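Local coordinates for protein malate synthase (Haloferax volcanii, PDB 3OYZ) that catalyses the magnesium-dependent Claisen condensation of acetyl-CoA with glyoxylate and the hydrolysis of malyl-CoA to malate in the glyoxylate cycle, at residues 167-170 and 171-175; 177-180 and 181-184. All coordinates share one frame; numbering follows the deposited sequence.

Both contacts lie on one run of chain that leads through the short helix 169-174 into strand 183-188 of the TIM barrel, away from the pyruvate and acetyl-CoA site. Contact 1, within the helix, is only partly buried: carboxylates and water occupy its outer side, leucine and methionine its inner one. Contact 2, in the following turn, is mostly buried and relies on backbone bonds, leucine packing and potassium. One potassium ion joins them, taking oxygens from M173 and K175 in contact 1 and from N178 and E181 in contact 2. The amide of N178 also probably donates to E172 O, and L169 packs on L183.

Contact 1. Residues 167-170 and 171-175; sequences GDLR and DEMGK. With K (potassium ion), chain E.
L169 and M173 form the close-packed side of the short helix 169-174. M173 N donates to L169 O at 2.8 Å in a nearly straight bond (168°), and the side chains follow the same step, M173 SD lying 4.0 Å from L169 CG. With its CG anti to the carbonyl carbon (chi1 -56°), M173 runs back over the preceding turn, its CG reaching to 3.0 Å from L169 O. Helices 127-143 and 210-223 cover L169, and the latter also meets M173. One residue earlier, E172 N bonds to D168 O at 3.1 Å, whereas the bond of G174 N to R170 O is weak.

The outer side is looser and wet. D168 precedes the helix without capping it by its side chain; instead, one water links D168 OD1 to D171 N, and another donates to both D168 OD2 and E172 OE2. These two carboxylate oxygens are not bonded to each other: they lie 3.9 Å apart, their planes almost perpendicular. R170 and D171 run side by side: R170 NE donates to D171 OD1 at 3.1 Å, the oxygen lying in the guanidinium plane although the nitrogen stands above the carboxylate. R170 NH1 turns to E161 of a second subunit, and E172 OE1 receives K175 NZ at 2.9 Å as well as K131. At the helix end, M173 O and K175 O both coordinate one potassium ion, each at 2.6 Å. Three acidic side chains thus crowd one face, their mutual repulsion probably eased by bridging waters and by the cations R170, K175 and K131, an arrangement consistent with a halophilic protein surface.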
# COMPACT_ATOMS: atom_id res chain seq x y z
N GLY A 167 -12.05 -4.90 -1.65
CA GLY A 167 -12.13 -4.68 -0.18
C GLY A 167 -13.33 -5.34 0.50
O GLY A 167 -13.25 -5.73 1.68
N ASP A 168 -14.48 -5.49 -0.18
CA ASP A 168 -15.64 -6.00 0.53
C ASP A 168 -16.21 -7.29 -0.13
O ASP A 168 -17.41 -7.60 -0.02
CB ASP A 168 -16.69 -4.89 0.66
CG ASP A 168 -17.75 -5.19 1.72
OD1 ASP A 168 -17.43 -5.86 2.74
OD2 ASP A 168 -18.93 -4.82 1.50
N LEU A 169 -15.35 -8.04 -0.82
CA LEU A 169 -15.80 -9.09 -1.69
C LEU A 169 -16.39 -10.18 -0.86
O LEU A 169 -17.41 -10.75 -1.26
CB LEU A 169 -14.56 -9.63 -2.44
CG LEU A 169 -14.52 -10.39 -3.74
CD1 LEU A 169 -15.58 -9.79 -4.63
CD2 LEU A 169 -13.11 -10.25 -4.32
N ARG A 170 -15.77 -10.51 0.27
CA ARG A 170 -16.33 -11.60 1.09
C ARG A 170 -17.81 -11.44 1.41
O ARG A 170 -18.61 -12.38 1.28
CB ARG A 170 -15.49 -11.78 2.39
CG ARG A 170 -15.99 -12.87 3.34
CD ARG A 170 -15.40 -12.64 4.80
NE ARG A 170 -16.05 -11.42 5.35
CZ ARG A 170 -15.39 -10.41 5.95
NH1 ARG A 170 -14.09 -10.54 6.14
NH2 ARG A 170 -15.99 -9.26 6.26
N ASP A 171 -18.24 -10.32 1.96
CA ASP A 171 -19.65 -10.20 2.22
C ASP A 171 -20.54 -9.96 0.96
O ASP A 171 -21.69 -10.31 0.99
CB ASP A 171 -19.79 -9.00 3.14
CG ASP A 171 -19.24 -9.33 4.59
OD1 ASP A 171 -18.98 -10.50 4.96
OD2 ASP A 171 -19.06 -8.37 5.35
N GLU A 172 -20.05 -9.28 -0.08
CA GLU A 172 -20.84 -9.17 -1.32
C GLU A 172 -21.05 -10.56 -1.93
O GLU A 172 -22.21 -10.86 -2.28
CB GLU A 172 -20.09 -8.34 -2.37
CG GLU A 172 -20.04 -6.84 -1.92
CD GLU A 172 -21.36 -6.09 -2.04
OE1 GLU A 172 -22.43 -6.48 -2.57
OE2 GLU A 172 -21.35 -4.97 -1.53
N MET A 173 -20.04 -11.43 -1.94
CA MET A 173 -20.22 -12.78 -2.46
C MET A 173 -21.21 -13.59 -1.67
O MET A 173 -21.73 -14.57 -2.19
CB MET A 173 -18.91 -13.63 -2.49
CG MET A 173 -17.74 -13.00 -3.27
SD MET A 173 -16.16 -13.98 -3.10
CE MET A 173 -16.89 -15.55 -2.69
N GLY A 174 -21.39 -13.27 -0.38
CA GLY A 174 -22.40 -14.00 0.38
C GLY A 174 -23.86 -13.67 0.11
O GLY A 174 -24.76 -14.45 0.47
N LYS A 175 -24.12 -12.56 -0.57
CA LYS A 175 -25.53 -12.13 -0.82
C LYS A 175 -26.22 -13.13 -1.75
O LYS A 175 -25.62 -13.65 -2.69
CB LYS A 175 -25.66 -10.74 -1.45
CG LYS A 175 -25.00 -9.64 -0.58
CD LYS A 175 -25.08 -8.23 -1.21
CE LYS A 175 -24.68 -7.19 -0.11
NZ LYS A 175 -24.65 -5.88 -0.80
K K E . -23.77 -15.28 -3.57
O HOH W 1 -16.31 -8.38 3.14
O HOH W 2 -19.36 -3.23 -0.95
O HOH W 3 -21.53 -6.10 1.63
O HOH W 4 -19.57 -5.86 4.42
O HOH W 5 -25.22 -17.32 -2.52

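Contact 2. Residues 177-180 and 181-184; sequences TNNL and ERLF. With K (potassium ion), chain E; K (potassium ion), chain G.
N178 O lies between two potassium ions, 2.7 Å from each, and E181 joins it on the first of them from across the turn. There E181 OE1 binds at 2.7 Å with OE2 as a longer second ligand, the side chain bending back at chi2 (95°) to bring its carboxylate to the ion. N178 OD1 also coordinates this ion and accepts from L180 N at 3.0 Å, closing an Asx turn, so that one amide oxygen both binds metal and fixes the backbone. M173 O, K175 O and a water complete the site. The second ion takes P176 O and N179 OD1, the latter at 2.7 Å, while the N179 side chain also bonds to T138.

The chain then winds into a 3-10 turn, R182 N donating to N179 O at 3.0 Å and L183 N to L180 O at 3.1 Å. R182, bent at chi3 (61°), crosses N179 at a slant, bringing NH2 to 3.6 Å from N179 CB, with the guanidinium and amide planes 83° apart. R182 NE and NH1 form salt bridges to D134 and E141, and NH1 also donates to L151 O. L180 and L183 lie alongside one another, pointing the same way. L180 packs against helices 127-143 and 169-174, and L183 leads into the barrel, where strand 183-188 runs between strands 152-157 and 226-229.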
# COMPACT_ATOMS: atom_id res chain seq x y z
N THR A 177 -28.52 -12.81 -3.86
CA THR A 177 -29.01 -12.26 -5.10
C THR A 177 -27.93 -12.45 -6.18
O THR A 177 -28.22 -12.22 -7.33
CB THR A 177 -29.37 -10.80 -4.76
OG1 THR A 177 -28.20 -10.27 -4.11
CG2 THR A 177 -30.53 -10.83 -3.73
N ASN A 178 -26.71 -12.90 -5.86
CA ASN A 178 -25.69 -13.17 -6.86
C ASN A 178 -25.13 -14.60 -6.75
O ASN A 178 -25.39 -15.27 -5.75
CB ASN A 178 -24.57 -12.14 -6.90
CG ASN A 178 -23.71 -12.12 -5.63
OD1 ASN A 178 -23.10 -13.13 -5.29
ND2 ASN A 178 -23.83 -11.04 -4.83
N ASN A 179 -24.33 -15.01 -7.73
CA ASN A 179 -23.63 -16.30 -7.76
C ASN A 179 -22.09 -16.08 -7.73
O ASN A 179 -21.32 -16.86 -8.31
CB ASN A 179 -24.16 -17.14 -8.95
CG ASN A 179 -25.53 -17.79 -8.66
OD1 ASN A 179 -25.78 -18.23 -7.56
ND2 ASN A 179 -26.44 -17.82 -9.64
N LEU A 180 -21.61 -14.97 -7.12
CA LEU A 180 -20.20 -14.58 -7.17
C LEU A 180 -19.35 -15.54 -6.39
O LEU A 180 -18.15 -15.40 -6.47
CB LEU A 180 -19.96 -13.12 -6.66
CG LEU A 180 -20.35 -12.08 -7.73
CD1 LEU A 180 -20.43 -10.75 -6.91
CD2 LEU A 180 -19.25 -11.97 -8.81
N GLU A 181 -19.88 -16.57 -5.74
CA GLU A 181 -19.01 -17.66 -5.27
C GLU A 181 -18.30 -18.35 -6.45
O GLU A 181 -17.29 -18.99 -6.23
CB GLU A 181 -19.87 -18.81 -4.68
CG GLU A 181 -20.49 -18.42 -3.42
CD GLU A 181 -21.93 -17.89 -3.58
OE1 GLU A 181 -22.40 -17.37 -4.64
OE2 GLU A 181 -22.57 -17.99 -2.50
N ARG A 182 -18.73 -18.13 -7.69
CA ARG A 182 -17.97 -18.67 -8.88
C ARG A 182 -16.60 -18.01 -9.15
O ARG A 182 -15.81 -18.48 -10.00
CB ARG A 182 -18.87 -18.50 -10.14
CG ARG A 182 -19.03 -17.00 -10.64
CD ARG A 182 -19.85 -16.65 -11.89
NE ARG A 182 -21.26 -17.02 -11.80
CZ ARG A 182 -21.82 -18.14 -12.25
NH1 ARG A 182 -21.07 -19.11 -12.74
NH2 ARG A 182 -23.13 -18.33 -12.17
N LEU A 183 -16.30 -16.90 -8.44
CA LEU A 183 -15.04 -16.23 -8.60
C LEU A 183 -13.85 -17.15 -8.32
O LEU A 183 -13.86 -17.87 -7.32
CB LEU A 183 -14.84 -15.02 -7.66
CG LEU A 183 -15.67 -13.82 -8.18
CD1 LEU A 183 -15.79 -12.70 -7.04
CD2 LEU A 183 -14.86 -13.15 -9.35
N PHE A 184 -12.86 -17.05 -9.21
CA PHE A 184 -11.69 -17.96 -9.20
C PHE A 184 -10.44 -17.10 -9.14
O PHE A 184 -9.85 -17.01 -8.08
CB PHE A 184 -11.72 -18.90 -10.43
CG PHE A 184 -10.51 -19.81 -10.52
CD1 PHE A 184 -9.88 -20.27 -9.37
CD2 PHE A 184 -9.99 -20.18 -11.77
CE1 PHE A 184 -8.70 -21.07 -9.40
CE2 PHE A 184 -8.82 -20.99 -11.83
CZ PHE A 184 -8.19 -21.42 -10.67
K K E . -23.77 -15.28 -3.57
K K G . -27.45 -17.07 -5.73
O HOH W 6 -27.97 -15.26 -8.50
O HOH W 5 -25.22 -17.32 -2.52